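Local atomic coordinates of PlaB phospholipase (Legionella pneumophila, PDB entry 6ZTI), a protein that probably hydrolyses phospholipids as a virulence-associated alpha/beta hydrolase, its activity controlled by NAD(H)-mediated tetramerization. Residues 19-24 with 58-63; 70-75 with 103-108; 344-349 with 454-459; 233-238 with 246-251. All coordinates share one frame; numbering follows the deposited sequence.

Overall arrangement
Near the N terminus, interaction 1 closes the beta-alpha-beta unit made by strand 16-21, helix 35-44 and strand 55-60 of the parallel sheet. The chain runs on into helix 69-89, and interaction 2 packs it against helix 102-114; the two contacts touch through Tyr-60, Ile-72 and Ile-105, and both meet the second subunit. Across the chain's centre from interaction 1, interaction 4 closes a beta hairpin in the large mixed sheet. Interaction 3 opens about a hundred residues later and joins two strands distant in sequence, with strand 452-463 lying next to strand 231-238 of the hairpin. All four follow in series: none nests within or crosses another.

Interaction 1. Residues 19-24 with 58-63; sequences IFVHGW and GRYISF
His-22 and Tyr-60 carry this contact, their rings lying in an offset stack with centroids 4.0 Å apart and planes only 10° from parallel. The two side chains slide past each other in opposite directions, and His-22 CE1 sits over the centre of the tyrosine ring. Both start the same way, with CG tucked between the backbone N and the carbonyl carbon (chi1 58° for His-22, 66° for Tyr-60). The imidazole is then gripped at both nitrogens: ND1 donates to Gly-23 O at 2.8 Å, in the ring plane and on a carbonyl lone pair, while NE2 accepts Tyr-60 N at 3.0 Å. Those two bonds fix the ring's rotation, with ND1 as the donor and NE2 as the acceptor. Tyr-60 OH turns back to His-22 O at 2.7 Å, meeting that carbonyl from above its plane, and Val-21 CG1 packs against ring atom CE2 of Tyr-60 at 3.8 Å. Upstream, Gly-58 N donates to Phe-20 O at 2.7 Å, a bent strand-pairing bond; one step on, Tyr-60 N goes to the His-22 side chain instead. Phe-468 of the second subunit also meets the Tyr-60 ring, and strand 55-60 continues the sheet into that chain. Neighbouring parallel strands of a beta-alpha-beta unit are joined here, and the His-Gly pair just past strand 16-21 is consistent with the oxyanion-hole loop of alpha/beta-hydrolase lipases.

Interaction 2. Residues 70-75 with 103-108; sequences DDIARA and GPIVRK
Two helices on the flank of the parallel sheet pack here, Ile-72 and Ala-73 of helix 69-89 meeting Ile-105 and Lys-108 of helix 102-114. The axes of the two short segments approach to 8.6 Å and cross at -67°, so the touching patch is small. Ala-73 is the close point: its CB lies 3.8 Å from Lys-108 CG and equally near the carbonyl oxygen of Ile-105, its small side chain letting the backbones come near. Beside it the branch methyl groups meet, Ile-72 CG2 to Ile-105 CG2 at 3.8 Å, with Ile-105 CD1 closing on the same Ile-72 methyl. Both isoleucines also touch Tyr-60, which ties the helix pair down to strand 55-60. At the polar end, Lys-108 has CG anti to its backbone N and then bends at chi2 (65°), and the rest of the chain runs out straight past Asp-70, CE being nearer OD1 than NZ is. The charged ends do not touch, Asp-70 OD1 and Lys-108 NZ being 4.6 Å apart. A water bridges them instead, donating to Asp-70 OD1 at 2.9 Å and accepting from Lys-108 NZ at 2.8 Å. Asp-70 OD1 has its stronger partner in Arg-351 of the second subunit, a salt bridge. The contact is therefore apolar at its buried centre, and its charged margin, with a solvent-mediated link inside the chain, leads into the subunit interface.

Interaction 3. Residues 344-349 with 454-459; sequences IFRLID and MVEIML
Strands 344-349 and 454-459 run parallel, their axes 4.4 Å apart at closest and inclined by 23°, with Ile-344 opposite Met-454 and Asp-349 opposite Leu-459. Five backbone bonds weave across: Arg-346 gives its N to Val-455 O and its O to Ile-457 N, straddling Glu-456, and Ile-348 does the same around Met-458 with Ile-457 O and Leu-459 N. Val-455 N to Ile-344 O, 2.8 Å, starts the ladder. On one face, Arg-346 and Glu-456 lie side by side, both chains extended. Arg-346 NH1 reaches Glu-456 OE1 at 2.6 Å in a salt bridge that is bent (133° at the hydrogen) and meets the carboxylate from above its plane, the two flat groups turned 54° apart. Ile-348 CD1 leans across onto Glu-456 CD at 3.8 Å, and Trp-174 from helix 171-180 touches both charged residues. These strands belong to the large mixed sheet that carries NAD-binding residues: Phe-345, on the other face, approaches Leu-360 and Tyr-393 of one such site. Its CD1 also packs on Val-455 CB at 3.9 Å, the two side chains pointing the same way, while Phe-415 meets its ring edge-to-face. Further along this largely apolar face, Leu-347 CD1 crosses to Ile-457 CG2 at 4.0 Å. At its end Asp-349 turns its OD2 to the hydroxyl of Tyr-431, while Lys-234 makes a long, weak ion pair with Glu-456 OE2.

Interaction 4. Residues 233-238 with 246-251; sequences LKLHQE and VVAKMT
A beta hairpin forms this contact, with Leu-233 to Gln-237 of strand 231-238 set against Val-246 to Met-250 of strand 245-252, antiparallel at 160° and 4.6 Å between the axes. Two hydrogen-bonded pairs hold it. Lys-234 and Lys-249 exchange bonds, Lys-234 N to Lys-249 O at 2.8 Å and Lys-249 N to Lys-234 O at 2.9 Å. His-236 and Val-247 do the same, both bonds nearly straight at the hydrogen. The pairs alternating with them are non-hydrogen-bonded, and there CA-H groups point at carbonyls instead, as with Ala-248 CA and Lys-234 O at 3.3 Å.

On the face of the odd-numbered residues of the first strand, apolar side chains pack together. Leu-235 reaches across with CD2 to Ala-248 CB at 3.7 Å, while its CB lies against Val-246 CG1 at 4.0 Å. Met-250 bends at chi3 (-83°), which turns its methyl CE back to Leu-233 CB at 4.1 Å. The opposite face is more polar, with Val-247 among Lys-234, His-236 and Lys-249; the ammonium ends of the two lysines diverge from the opposing strand, and Lys-234 NZ makes a long, weak ion pair with Glu-178 of helix 171-180.

Phe-436 and Leu-434 of strand 429-439 pack under the apolar face, with Ile-446 of a loop touching Leu-233 and Met-250. Strand 231-238 pairs on its other side with strand 452-463, Gln-237 OE1 accepting from Gln-460 N. Strand 245-252 pairs with strand 231-238 alone in this chain and so forms the margin of the mixed sheet.

Interaction 1. Residues 19-24 with 58-63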
# COMPACT_ATOMS: atom_id res chain seq x y z
N ILE B 19 20.98 32.31 -21.60
CA ILE B 19 20.43 30.97 -21.79
C ILE B 19 19.06 30.94 -21.13
O ILE B 19 18.94 31.20 -19.93
CB ILE B 19 21.33 29.88 -21.19
CG1 ILE B 19 22.74 29.93 -21.80
CG2 ILE B 19 20.72 28.51 -21.42
CD1 ILE B 19 23.73 29.00 -21.11
N PHE B 20 18.03 30.62 -21.91
CA PHE B 20 16.68 30.44 -21.39
C PHE B 20 16.48 29.01 -20.92
O PHE B 20 17.00 28.07 -21.53
CB PHE B 20 15.65 30.79 -22.47
CG PHE B 20 15.54 32.27 -22.73
CD1 PHE B 20 16.40 32.88 -23.64
CD2 PHE B 20 14.60 33.04 -22.06
CE1 PHE B 20 16.31 34.24 -23.88
CE2 PHE B 20 14.51 34.40 -22.30
CZ PHE B 20 15.37 35.00 -23.21
N VAL B 21 15.73 28.84 -19.83
CA VAL B 21 15.48 27.52 -19.24
C VAL B 21 14.03 27.44 -18.78
O VAL B 21 13.60 28.25 -17.95
CB VAL B 21 16.43 27.24 -18.06
CG1 VAL B 21 16.21 25.84 -17.51
CG2 VAL B 21 17.86 27.42 -18.47
N HIS B 22 13.30 26.44 -19.27
CA HIS B 22 11.85 26.42 -19.14
C HIS B 22 11.40 25.66 -17.89
O HIS B 22 12.20 25.29 -17.03
CB HIS B 22 11.24 25.85 -20.42
CG HIS B 22 11.70 24.47 -20.76
ND1 HIS B 22 11.22 23.35 -20.11
CD2 HIS B 22 12.58 24.02 -21.69
CE1 HIS B 22 11.79 22.27 -20.62
NE2 HIS B 22 12.62 22.65 -21.58
N GLY B 23 10.10 25.40 -17.80
CA GLY B 23 9.50 24.75 -16.65
C GLY B 23 9.07 23.33 -16.98
O GLY B 23 9.42 22.78 -18.02
N TRP B 24 8.26 22.76 -16.08
CA TRP B 24 7.89 21.36 -16.19
C TRP B 24 6.70 21.19 -17.13
O TRP B 24 5.90 22.10 -17.34
CB TRP B 24 7.58 20.76 -14.82
CG TRP B 24 6.54 21.46 -13.97
CD1 TRP B 24 6.54 22.77 -13.55
CD2 TRP B 24 5.37 20.87 -13.38
NE1 TRP B 24 5.44 23.02 -12.76
CE2 TRP B 24 4.72 21.87 -12.64
CE3 TRP B 24 4.82 19.58 -13.41
CZ2 TRP B 24 3.53 21.63 -11.94
CZ3 TRP B 24 3.64 19.35 -12.71
CH2 TRP B 24 3.01 20.37 -12.00
N GLY B 58 17.31 26.87 -23.96
CA GLY B 58 17.45 25.57 -23.34
C GLY B 58 16.22 24.72 -23.60
O GLY B 58 15.11 25.22 -23.73
N ARG B 59 16.44 23.41 -23.74
CA ARG B 59 15.34 22.45 -23.81
C ARG B 59 15.76 21.19 -23.06
O ARG B 59 16.81 20.61 -23.36
CB ARG B 59 14.95 22.13 -25.26
CG ARG B 59 16.00 21.44 -26.11
CD ARG B 59 15.53 21.34 -27.56
NE ARG B 59 16.40 20.47 -28.35
CZ ARG B 59 17.56 20.86 -28.88
NH1 ARG B 59 17.99 22.10 -28.72
NH2 ARG B 59 18.28 19.99 -29.57
N TYR B 60 14.97 20.81 -22.06
CA TYR B 60 15.21 19.61 -21.28
C TYR B 60 13.93 18.80 -21.20
O TYR B 60 12.84 19.28 -21.55
CB TYR B 60 15.75 19.95 -19.87
CG TYR B 60 14.80 20.68 -18.94
CD1 TYR B 60 13.89 19.99 -18.16
CD2 TYR B 60 14.84 22.07 -18.82
CE1 TYR B 60 13.02 20.65 -17.31
CE2 TYR B 60 13.98 22.74 -17.96
CZ TYR B 60 13.07 22.03 -17.21
OH TYR B 60 12.22 22.69 -16.36
N ILE B 61 14.07 17.56 -20.75
CA ILE B 61 12.99 16.59 -20.78
C ILE B 61 12.36 16.53 -19.39
O ILE B 61 12.98 16.07 -18.43
CB ILE B 61 13.49 15.21 -21.21
CG1 ILE B 61 14.23 15.30 -22.54
CG2 ILE B 61 12.31 14.24 -21.29
CD1 ILE B 61 13.38 15.81 -23.67
N SER B 62 11.10 16.98 -19.31
CA SER B 62 10.35 17.00 -18.07
C SER B 62 9.24 15.97 -18.04
O SER B 62 8.47 15.92 -17.07
CB SER B 62 9.75 18.39 -17.86
OG SER B 62 9.13 18.85 -19.05
N PHE B 63 9.11 15.14 -19.08
CA PHE B 63 8.01 14.20 -19.19
C PHE B 63 8.48 12.75 -19.22
O PHE B 63 7.76 11.88 -19.72
CB PHE B 63 7.19 14.53 -20.44
CG PHE B 63 8.02 14.81 -21.65
CD1 PHE B 63 8.55 13.77 -22.39
CD2 PHE B 63 8.30 16.12 -22.04
CE1 PHE B 63 9.33 14.02 -23.51
CE2 PHE B 63 9.08 16.38 -23.15
CZ PHE B 63 9.60 15.33 -23.89

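Interaction 2. Residues 70-75 with 103-108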
# COMPACT_ATOMS: atom_id res chain seq x y z
N ASP B 70 18.48 15.82 -10.32
CA ASP B 70 19.92 15.58 -10.37
C ASP B 70 20.39 15.29 -11.80
O ASP B 70 21.39 15.86 -12.25
CB ASP B 70 20.25 14.40 -9.47
CG ASP B 70 21.71 14.00 -9.55
OD1 ASP B 70 22.56 14.80 -9.11
OD2 ASP B 70 21.99 12.88 -10.03
N ASP B 71 19.70 14.39 -12.50
CA ASP B 71 20.00 14.09 -13.90
C ASP B 71 20.00 15.34 -14.76
O ASP B 71 20.89 15.54 -15.59
CB ASP B 71 18.97 13.10 -14.48
CG ASP B 71 19.00 11.72 -13.84
OD1 ASP B 71 19.95 11.35 -13.11
OD2 ASP B 71 18.01 10.98 -14.09
N ILE B 72 18.97 16.18 -14.61
CA ILE B 72 18.82 17.33 -15.49
C ILE B 72 19.91 18.35 -15.23
O ILE B 72 20.42 18.98 -16.16
CB ILE B 72 17.42 17.95 -15.34
CG1 ILE B 72 16.34 16.96 -15.80
CG2 ILE B 72 17.31 19.25 -16.12
CD1 ILE B 72 14.95 17.31 -15.30
N ALA B 73 20.26 18.57 -13.96
CA ALA B 73 21.34 19.50 -13.64
C ALA B 73 22.68 18.99 -14.17
O ALA B 73 23.48 19.77 -14.71
CB ALA B 73 21.40 19.74 -12.13
N ARG B 74 22.92 17.69 -14.06
CA ARG B 74 24.11 17.11 -14.67
C ARG B 74 24.11 17.30 -16.18
O ARG B 74 25.16 17.55 -16.79
CB ARG B 74 24.19 15.61 -14.35
CG ARG B 74 24.94 15.23 -13.09
CD ARG B 74 24.94 13.69 -12.92
NE ARG B 74 25.88 13.01 -13.82
CZ ARG B 74 25.83 11.71 -14.12
NH1 ARG B 74 24.87 10.94 -13.61
NH2 ARG B 74 26.74 11.18 -14.93
N ALA B 75 22.94 17.15 -16.82
CA ALA B 75 22.86 17.27 -18.26
C ALA B 75 22.96 18.72 -18.72
O ALA B 75 23.46 18.99 -19.82
CB ALA B 75 21.57 16.62 -18.77
N GLY B 103 14.36 27.21 -12.38
CA GLY B 103 15.05 27.87 -11.29
C GLY B 103 15.73 26.86 -10.38
O GLY B 103 16.95 26.81 -10.28
N PRO B 104 14.92 26.03 -9.71
CA PRO B 104 15.48 24.93 -8.91
C PRO B 104 16.55 24.13 -9.62
O PRO B 104 17.49 23.65 -8.97
CB PRO B 104 14.25 24.08 -8.61
CG PRO B 104 13.14 25.04 -8.55
CD PRO B 104 13.46 26.12 -9.57
N ILE B 105 16.44 23.96 -10.93
CA ILE B 105 17.37 23.09 -11.66
C ILE B 105 18.73 23.76 -11.78
O ILE B 105 19.77 23.15 -11.51
CB ILE B 105 16.78 22.74 -13.05
CG1 ILE B 105 15.77 21.61 -12.91
CG2 ILE B 105 17.87 22.33 -14.03
CD1 ILE B 105 14.78 21.50 -14.07
N VAL B 106 18.75 25.04 -12.16
CA VAL B 106 20.01 25.77 -12.23
C VAL B 106 20.63 25.90 -10.84
O VAL B 106 21.86 25.89 -10.71
CB VAL B 106 19.79 27.14 -12.90
CG1 VAL B 106 21.05 27.99 -12.81
CG2 VAL B 106 19.39 26.93 -14.36
N ARG B 107 19.81 26.01 -9.79
CA ARG B 107 20.35 26.08 -8.44
C ARG B 107 20.97 24.76 -8.01
O ARG B 107 21.95 24.75 -7.26
CB ARG B 107 19.28 26.50 -7.45
CG ARG B 107 18.78 27.95 -7.62
CD ARG B 107 18.15 28.45 -6.36
NE ARG B 107 16.96 27.69 -5.98
CZ ARG B 107 16.82 26.98 -4.86
NH1 ARG B 107 17.80 26.87 -3.96
NH2 ARG B 107 15.67 26.36 -4.65
N LYS B 108 20.39 23.63 -8.43
CA LYS B 108 21.00 22.33 -8.19
C LYS B 108 22.31 22.18 -8.97
O LYS B 108 23.29 21.62 -8.45
CB LYS B 108 20.01 21.24 -8.57
CG LYS B 108 20.53 19.83 -8.41
CD LYS B 108 20.82 19.45 -6.98
CE LYS B 108 21.27 17.98 -6.89
NZ LYS B 108 21.73 17.61 -5.55
O HOH W 1 22.32 14.93 -6.19

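Interaction 3. Residues 344-349 with 454-459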
# COMPACT_ATOMS: atom_id res chain seq x y z
N ILE B 344 7.27 25.09 6.44
CA ILE B 344 7.58 23.68 6.18
C ILE B 344 8.13 23.12 7.48
O ILE B 344 9.21 23.53 7.92
CB ILE B 344 8.57 23.51 5.02
CG1 ILE B 344 8.04 24.15 3.74
CG2 ILE B 344 8.83 21.99 4.74
CD1 ILE B 344 9.10 24.31 2.65
N PHE B 345 7.40 22.20 8.10
CA PHE B 345 7.84 21.57 9.34
C PHE B 345 8.55 20.26 9.02
O PHE B 345 8.09 19.47 8.20
CB PHE B 345 6.69 21.27 10.30
CG PHE B 345 5.97 22.49 10.82
CD1 PHE B 345 6.39 23.14 11.96
CD2 PHE B 345 4.83 22.94 10.19
CE1 PHE B 345 5.71 24.24 12.42
CE2 PHE B 345 4.15 24.04 10.64
CZ PHE B 345 4.59 24.68 11.76
N ARG B 346 9.68 20.06 9.70
CA ARG B 346 10.43 18.82 9.67
C ARG B 346 10.54 18.32 11.09
O ARG B 346 11.16 18.98 11.93
CB ARG B 346 11.81 19.03 9.06
CG ARG B 346 12.56 17.75 8.88
CD ARG B 346 14.02 18.02 8.59
NE ARG B 346 14.70 16.81 8.16
CZ ARG B 346 16.01 16.64 8.22
NH1 ARG B 346 16.78 17.61 8.69
NH2 ARG B 346 16.54 15.50 7.79
N LEU B 347 9.94 17.17 11.36
CA LEU B 347 9.88 16.58 12.69
C LEU B 347 10.81 15.38 12.78
O LEU B 347 10.57 14.36 12.11
CB LEU B 347 8.45 16.17 13.03
CG LEU B 347 7.80 16.62 14.33
CD1 LEU B 347 8.82 16.78 15.46
CD2 LEU B 347 7.02 17.91 14.09
N ILE B 348 11.82 15.47 13.64
CA ILE B 348 12.80 14.41 13.81
C ILE B 348 13.04 14.20 15.30
O ILE B 348 12.50 14.92 16.15
CB ILE B 348 14.13 14.74 13.10
CG1 ILE B 348 14.64 16.11 13.54
CG2 ILE B 348 13.94 14.73 11.58
CD1 ILE B 348 16.04 16.44 13.05
N ASP B 349 13.85 13.20 15.62
CA ASP B 349 14.32 12.97 16.98
C ASP B 349 15.83 12.88 16.96
O ASP B 349 16.47 12.92 15.90
CB ASP B 349 13.68 11.74 17.62
CG ASP B 349 14.22 10.40 17.10
OD1 ASP B 349 15.30 10.32 16.47
OD2 ASP B 349 13.51 9.40 17.36
N MET B 454 11.49 27.40 7.09
CA MET B 454 11.71 25.99 7.37
C MET B 454 11.91 25.81 8.87
O MET B 454 12.72 26.50 9.48
CB MET B 454 12.92 25.48 6.60
CG MET B 454 12.78 25.69 5.07
SD MET B 454 14.36 25.65 4.22
CE MET B 454 14.84 23.97 4.48
N VAL B 455 11.14 24.91 9.47
CA VAL B 455 11.14 24.72 10.92
C VAL B 455 11.51 23.27 11.17
O VAL B 455 10.71 22.36 10.92
CB VAL B 455 9.78 25.07 11.54
CG1 VAL B 455 9.83 24.93 13.07
CG2 VAL B 455 9.35 26.49 11.15
N GLU B 456 12.71 23.05 11.67
CA GLU B 456 13.15 21.71 12.03
C GLU B 456 12.99 21.54 13.54
O GLU B 456 13.64 22.24 14.31
CB GLU B 456 14.60 21.46 11.61
CG GLU B 456 15.09 20.08 11.96
CD GLU B 456 16.53 19.84 11.53
OE1 GLU B 456 16.75 19.56 10.34
OE2 GLU B 456 17.43 19.96 12.39
N ILE B 457 12.13 20.62 13.95
CA ILE B 457 11.91 20.35 15.37
C ILE B 457 12.49 18.98 15.70
O ILE B 457 12.07 17.97 15.13
CB ILE B 457 10.42 20.44 15.74
CG1 ILE B 457 9.87 21.84 15.43
CG2 ILE B 457 10.23 20.09 17.21
CD1 ILE B 457 8.42 21.88 15.25
N MET B 458 13.48 18.95 16.59
CA MET B 458 14.11 17.71 17.03
C MET B 458 13.71 17.43 18.48
O MET B 458 14.10 18.17 19.39
CB MET B 458 15.63 17.80 16.91
CG MET B 458 16.33 16.48 17.26
SD MET B 458 18.09 16.62 17.59
CE MET B 458 18.75 16.65 15.93
N LEU B 459 12.97 16.34 18.68
CA LEU B 459 12.57 15.89 20.01
C LEU B 459 13.56 14.87 20.56
O LEU B 459 14.25 14.18 19.81
CB LEU B 459 11.18 15.26 19.96
CG LEU B 459 10.03 16.09 19.40
CD1 LEU B 459 8.72 15.39 19.59
CD2 LEU B 459 9.98 17.45 20.06

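Interaction 4. Residues 233-238 with 246-251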
# COMPACT_ATOMS: atom_id res chain seq x y z
N LEU B 233 14.65 27.63 11.03
CA LEU B 233 14.57 27.69 12.48
C LEU B 233 14.71 26.28 13.00
O LEU B 233 13.93 25.39 12.64
CB LEU B 233 13.24 28.30 12.92
CG LEU B 233 12.83 28.19 14.40
CD1 LEU B 233 13.70 29.05 15.30
CD2 LEU B 233 11.40 28.61 14.55
N LYS B 234 15.73 26.07 13.83
CA LYS B 234 15.95 24.79 14.49
C LYS B 234 15.52 24.90 15.95
O LYS B 234 16.02 25.76 16.68
CB LYS B 234 17.41 24.37 14.41
CG LYS B 234 17.93 24.06 13.03
CD LYS B 234 19.38 23.60 13.12
CE LYS B 234 20.01 23.37 11.75
NZ LYS B 234 19.40 22.22 11.03
N LEU B 235 14.60 24.03 16.35
CA LEU B 235 14.11 23.92 17.72
C LEU B 235 14.48 22.54 18.24
O LEU B 235 13.93 21.53 17.77
CB LEU B 235 12.60 24.12 17.81
CG LEU B 235 12.02 25.36 17.16
CD1 LEU B 235 10.50 25.35 17.30
CD2 LEU B 235 12.63 26.62 17.77
N HIS B 236 15.38 22.50 19.22
CA HIS B 236 15.91 21.26 19.76
C HIS B 236 15.50 21.13 21.21
O HIS B 236 15.73 22.04 22.01
CB HIS B 236 17.43 21.21 19.62
CG HIS B 236 17.89 20.97 18.22
ND1 HIS B 236 19.20 20.68 17.90
CD2 HIS B 236 17.21 20.97 17.05
CE1 HIS B 236 19.31 20.51 16.59
NE2 HIS B 236 18.11 20.68 16.05
N GLN B 237 14.92 19.99 21.54
CA GLN B 237 14.40 19.74 22.87
C GLN B 237 15.52 19.30 23.78
O GLN B 237 16.36 18.47 23.42
CB GLN B 237 13.31 18.67 22.82
CG GLN B 237 12.60 18.42 24.13
CD GLN B 237 11.44 17.45 23.96
OE1 GLN B 237 11.62 16.33 23.49
NE2 GLN B 237 10.25 17.90 24.33
N GLU B 238 15.53 19.86 24.98
CA GLU B 238 16.48 19.49 26.02
C GLU B 238 15.71 19.21 27.30
O GLU B 238 14.54 19.58 27.43
CB GLU B 238 17.51 20.61 26.24
CG GLU B 238 18.93 20.12 26.38
CD GLU B 238 19.50 19.59 25.08
OE1 GLU B 238 19.98 18.44 25.08
OE2 GLU B 238 19.45 20.32 24.07
N VAL B 246 13.68 24.16 25.34
CA VAL B 246 13.84 24.25 23.90
C VAL B 246 14.95 25.24 23.59
O VAL B 246 14.91 26.38 24.05
CB VAL B 246 12.54 24.70 23.22
CG1 VAL B 246 12.75 24.83 21.75
CG2 VAL B 246 11.41 23.74 23.54
N VAL B 247 15.91 24.82 22.78
CA VAL B 247 16.97 25.69 22.29
C VAL B 247 16.64 26.04 20.84
O VAL B 247 16.33 25.16 20.04
CB VAL B 247 18.34 25.00 22.40
CG1 VAL B 247 19.45 25.87 21.83
CG2 VAL B 247 18.61 24.66 23.86
N ALA B 248 16.65 27.33 20.53
CA ALA B 248 16.29 27.81 19.21
C ALA B 248 17.51 28.41 18.52
O ALA B 248 18.32 29.10 19.15
CB ALA B 248 15.17 28.84 19.29
N LYS B 249 17.63 28.14 17.23
CA LYS B 249 18.66 28.73 16.40
C LYS B 249 18.03 29.04 15.06
O LYS B 249 17.40 28.17 14.47
CB LYS B 249 19.85 27.80 16.21
CG LYS B 249 20.76 28.21 15.03
CD LYS B 249 22.17 27.70 15.22
CE LYS B 249 23.03 27.94 13.98
NZ LYS B 249 24.25 27.08 13.96
N MET B 250 18.19 30.27 14.58
CA MET B 250 17.63 30.67 13.30
C MET B 250 18.76 31.12 12.39
O MET B 250 19.66 31.85 12.80
CB MET B 250 16.60 31.79 13.46
CG MET B 250 15.94 32.20 12.15
SD MET B 250 14.66 33.45 12.38
CE MET B 250 13.27 32.44 12.83
N THR B 251 18.72 30.64 11.15
CA THR B 251 19.67 31.05 10.13
C THR B 251 18.87 31.50 8.91
O THR B 251 17.79 30.98 8.63
CB THR B 251 20.65 29.93 9.75
OG1 THR B 251 19.92 28.81 9.25
CG2 THR B 251 21.45 29.49 10.97